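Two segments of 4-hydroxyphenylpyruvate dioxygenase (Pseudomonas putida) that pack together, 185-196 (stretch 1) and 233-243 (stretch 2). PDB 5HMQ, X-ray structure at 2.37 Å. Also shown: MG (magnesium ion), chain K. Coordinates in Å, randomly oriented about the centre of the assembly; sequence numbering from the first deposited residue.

Stretch 1 185-196: PGDKIFFVQMAD
Stretch 2, residues 233-243: GYRGPLSLEIF

A magnesium ion ties the two stretches together: Gln 193 OE1 binds MG at 2.0 Å and Glu 241 OE1 at 2.1 Å, joined by two waters at 2.0 Å each and two atoms from elsewhere in the structure. The shared metal brings Gln 193 OE1 within 2.8 Å of Glu 241 OE1, close but not hydrogen-bonded. Gln 193 reaches it with chi1 m, chi2 t and chi3 -35°, Glu 241 with chi1 t, chi2 t and chi3 33°; one metal-bound water also donates to Glu 241 OE2 (2.7 Å from its oxygen).

Strand 189-194 runs parallel to the strand of stretch 2 that ends at Leu 240, their axes inclined by 39°. The ladder pairs Gln 193 with Ser 239 (CA-CA 4.7 Å) and Met 194 with Leu 240 (CA-CA 4.8 Å). Ser 239 N donates to Val 192 O (2.9 Å), Met 194 N to Ser 239 O (2.7 Å), and, with its donor one residue beyond the end of the second strand, Glu 241 N to Met 194 O (3.3 Å). Leu 240 CA adds a CA-H...O contact to Met 194 O at 3.4 Å.

Gln 193 and Ser 239 share one sheet face; Val 192, Met 194 (selenomethionine, m/m/m), Leu 238 (t/p) and Leu 240 (m/t) occupy the other, where Met 194 CG meets Leu 238 CD1 at 3.6 Å.

Tyr 234 (chi1 t, chi2 83°) is buried, its CA-to-CB bond pointing toward stretch 1. Ile 189 CG2 lies over one ring face, 4.0 Å from the centroid, while Val 192 CG2 touches Tyr 234 CE2 at 3.5 Å. The phenol's polar end is satisfied by donating from Tyr 234 OH to Pro 237 O (2.7 Å). Gly 186 is confined: an ideal CB would lie 3.0 Å from Tyr 234 N. Phe 191 (chi1 -150°) starts away but returns, placing CE1 3.6 Å from Pro 237 CB.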

# COMPACT_ATOMS: atom_id res chain seq x y z
N PRO C 185 29.38 -15.33 -26.44
CA PRO C 185 28.56 -16.28 -27.21
C PRO C 185 27.18 -16.46 -26.59
O PRO C 185 27.04 -16.63 -25.38
CB PRO C 185 29.37 -17.58 -27.15
CG PRO C 185 30.78 -17.13 -26.92
CD PRO C 185 30.68 -15.90 -26.07
N GLY C 186 26.16 -16.39 -27.45
CA GLY C 186 24.78 -16.46 -26.97
C GLY C 186 24.50 -17.65 -26.08
O GLY C 186 23.70 -17.56 -25.15
N ASP C 187 25.16 -18.79 -26.35
CA ASP C 187 24.89 -19.99 -25.58
C ASP C 187 25.61 -20.01 -24.23
O ASP C 187 25.33 -20.90 -23.41
CB ASP C 187 25.30 -21.23 -26.39
CG ASP C 187 26.79 -21.30 -26.65
OD1 ASP C 187 27.45 -20.24 -26.67
OD2 ASP C 187 27.31 -22.42 -26.82
N LYS C 188 26.51 -19.07 -23.97
CA LYS C 188 27.15 -18.96 -22.67
C LYS C 188 26.40 -18.05 -21.71
O LYS C 188 26.78 -17.96 -20.53
CB LYS C 188 28.60 -18.48 -22.82
CG LYS C 188 29.50 -19.44 -23.60
CD LYS C 188 29.36 -20.89 -23.11
CE LYS C 188 29.85 -21.06 -21.68
NZ LYS C 188 29.63 -22.44 -21.17
N ILE C 189 25.36 -17.37 -22.17
CA ILE C 189 24.47 -16.62 -21.31
C ILE C 189 23.32 -17.54 -20.93
O ILE C 189 22.59 -18.02 -21.80
CB ILE C 189 23.95 -15.35 -22.00
CG1 ILE C 189 25.12 -14.43 -22.38
CG2 ILE C 189 22.96 -14.61 -21.11
CD1 ILE C 189 24.72 -13.28 -23.29
N PHE C 190 23.16 -17.81 -19.63
CA PHE C 190 22.16 -18.76 -19.17
C PHE C 190 20.86 -18.12 -18.70
O PHE C 190 19.83 -18.79 -18.72
CB PHE C 190 22.72 -19.62 -18.03
CG PHE C 190 23.67 -20.69 -18.48
CD1 PHE C 190 24.02 -20.83 -19.82
CD2 PHE C 190 24.21 -21.58 -17.57
CE1 PHE C 190 24.89 -21.82 -20.23
CE2 PHE C 190 25.09 -22.58 -17.97
CZ PHE C 190 25.43 -22.70 -19.31
N PHE C 191 20.88 -16.85 -18.31
CA PHE C 191 19.70 -16.26 -17.70
C PHE C 191 19.85 -14.75 -17.67
O PHE C 191 20.96 -14.23 -17.52
CB PHE C 191 19.49 -16.80 -16.27
CG PHE C 191 18.05 -16.85 -15.85
CD1 PHE C 191 17.26 -17.94 -16.19
CD2 PHE C 191 17.49 -15.82 -15.13
CE1 PHE C 191 15.94 -18.00 -15.80
CE2 PHE C 191 16.17 -15.87 -14.73
CZ PHE C 191 15.39 -16.96 -15.07
N VAL C 192 18.72 -14.05 -17.81
CA VAL C 192 18.69 -12.60 -17.82
C VAL C 192 17.62 -12.14 -16.84
O VAL C 192 16.45 -12.53 -16.97
CB VAL C 192 18.42 -12.02 -19.22
CG1 VAL C 192 18.23 -10.51 -19.15
CG2 VAL C 192 19.55 -12.38 -20.17
N GLN C 193 18.01 -11.33 -15.86
CA GLN C 193 17.10 -10.73 -14.90
C GLN C 193 16.98 -9.24 -15.20
O GLN C 193 17.99 -8.52 -15.17
CB GLN C 193 17.58 -10.94 -13.47
CG GLN C 193 17.67 -12.39 -13.03
CD GLN C 193 18.22 -12.51 -11.62
OE1 GLN C 193 19.08 -11.73 -11.22
NE2 GLN C 193 17.73 -13.49 -10.87
N MSE C 194 15.77 -8.78 -15.47
CA MSE C 194 15.54 -7.35 -15.65
C MSE C 194 15.06 -6.73 -14.35
O MSE C 194 14.16 -7.27 -13.70
CB MSE C 194 14.52 -7.10 -16.77
CG MSE C 194 14.89 -7.72 -18.10
SE MSE C 194 16.62 -7.16 -18.81
CE MSE C 194 16.31 -5.25 -18.97
N ALA C 195 15.66 -5.61 -13.96
CA ALA C 195 15.24 -4.88 -12.78
C ALA C 195 15.53 -3.41 -13.00
O ALA C 195 16.68 -3.03 -13.22
CB ALA C 195 15.96 -5.38 -11.53
N ASP C 196 14.49 -2.58 -12.92
CA ASP C 196 14.63 -1.14 -13.06
C ASP C 196 14.74 -0.49 -11.69
O ASP C 196 14.47 -1.11 -10.66
CB ASP C 196 13.45 -0.57 -13.86
CG ASP C 196 13.79 0.73 -14.55
OD1 ASP C 196 14.90 1.26 -14.33
OD2 ASP C 196 12.94 1.23 -15.33
N GLY C 233 22.49 -13.65 -30.04
CA GLY C 233 21.69 -14.80 -30.40
C GLY C 233 20.94 -15.42 -29.24
O GLY C 233 20.12 -16.32 -29.48
N TYR C 234 21.20 -14.98 -28.01
CA TYR C 234 20.51 -15.51 -26.84
C TYR C 234 19.00 -15.39 -26.99
O TYR C 234 18.47 -14.31 -27.27
CB TYR C 234 20.99 -14.76 -25.59
CG TYR C 234 20.27 -15.14 -24.31
CD1 TYR C 234 20.64 -16.26 -23.58
CD2 TYR C 234 19.24 -14.35 -23.81
CE1 TYR C 234 19.98 -16.60 -22.41
CE2 TYR C 234 18.58 -14.68 -22.64
CZ TYR C 234 18.96 -15.81 -21.94
OH TYR C 234 18.31 -16.14 -20.77
N ARG C 235 18.31 -16.51 -26.81
CA ARG C 235 16.85 -16.55 -26.82
C ARG C 235 16.31 -17.27 -25.59
O ARG C 235 15.18 -17.76 -25.61
CB ARG C 235 16.33 -17.20 -28.10
CG ARG C 235 16.77 -16.50 -29.38
CD ARG C 235 16.17 -15.10 -29.48
NE ARG C 235 16.55 -14.41 -30.71
CZ ARG C 235 17.62 -13.63 -30.83
NH1 ARG C 235 18.42 -13.43 -29.79
NH2 ARG C 235 17.89 -13.05 -31.99
N GLY C 236 17.09 -17.33 -24.51
CA GLY C 236 16.69 -18.00 -23.30
C GLY C 236 15.69 -17.19 -22.50
O GLY C 236 15.07 -16.25 -23.00
N PRO C 237 15.53 -17.54 -21.22
CA PRO C 237 14.50 -16.88 -20.40
C PRO C 237 14.79 -15.40 -20.21
O PRO C 237 15.94 -14.98 -20.08
CB PRO C 237 14.57 -17.65 -19.07
CG PRO C 237 15.23 -18.95 -19.40
CD PRO C 237 16.21 -18.62 -20.49
N LEU C 238 13.71 -14.62 -20.19
CA LEU C 238 13.74 -13.19 -19.86
C LEU C 238 12.91 -12.99 -18.59
O LEU C 238 11.70 -13.20 -18.61
CB LEU C 238 13.19 -12.34 -20.99
CG LEU C 238 13.16 -10.83 -20.73
CD1 LEU C 238 14.56 -10.24 -20.70
CD2 LEU C 238 12.25 -10.13 -21.72
N SER C 239 13.56 -12.56 -17.51
CA SER C 239 12.95 -12.63 -16.19
C SER C 239 12.98 -11.27 -15.50
O SER C 239 13.54 -10.29 -16.00
CB SER C 239 13.64 -13.68 -15.32
OG SER C 239 12.88 -13.95 -14.15
N LEU C 240 12.36 -11.25 -14.32
CA LEU C 240 12.22 -10.06 -13.49
C LEU C 240 12.63 -10.41 -12.07
O LEU C 240 12.20 -11.44 -11.54
CB LEU C 240 10.78 -9.55 -13.49
CG LEU C 240 10.20 -9.11 -14.83
CD1 LEU C 240 8.69 -9.00 -14.73
CD2 LEU C 240 10.80 -7.80 -15.26
N GLU C 241 13.44 -9.56 -11.45
CA GLU C 241 13.86 -9.78 -10.06
C GLU C 241 13.74 -8.46 -9.31
O GLU C 241 14.58 -7.56 -9.46
CB GLU C 241 15.28 -10.34 -9.97
CG GLU C 241 15.65 -10.76 -8.55
CD GLU C 241 17.12 -11.08 -8.39
OE1 GLU C 241 17.95 -10.44 -9.07
OE2 GLU C 241 17.45 -11.96 -7.57
N ILE C 242 12.69 -8.35 -8.50
CA ILE C 242 12.49 -7.24 -7.57
C ILE C 242 12.51 -7.83 -6.16
O ILE C 242 12.14 -8.99 -5.96
CB ILE C 242 11.15 -6.53 -7.85
CG1 ILE C 242 11.10 -6.04 -9.29
CG2 ILE C 242 10.89 -5.39 -6.86
CD1 ILE C 242 12.30 -5.25 -9.70
N PHE C 243 12.95 -7.03 -5.19
CA PHE C 243 13.02 -7.49 -3.81
C PHE C 243 11.94 -6.74 -3.03
O PHE C 243 12.16 -5.61 -2.59
CB PHE C 243 14.41 -7.28 -3.22
CG PHE C 243 15.48 -8.06 -3.93
CD1 PHE C 243 15.57 -9.44 -3.78
CD2 PHE C 243 16.41 -7.42 -4.73
CE1 PHE C 243 16.55 -10.16 -4.42
CE2 PHE C 243 17.40 -8.14 -5.38
CZ PHE C 243 17.47 -9.51 -5.23
MG MG K . 19.93 -10.76 -9.63
O HOH W 1 19.82 -12.54 -8.66
O HOH W 2 20.58 -9.99 -7.93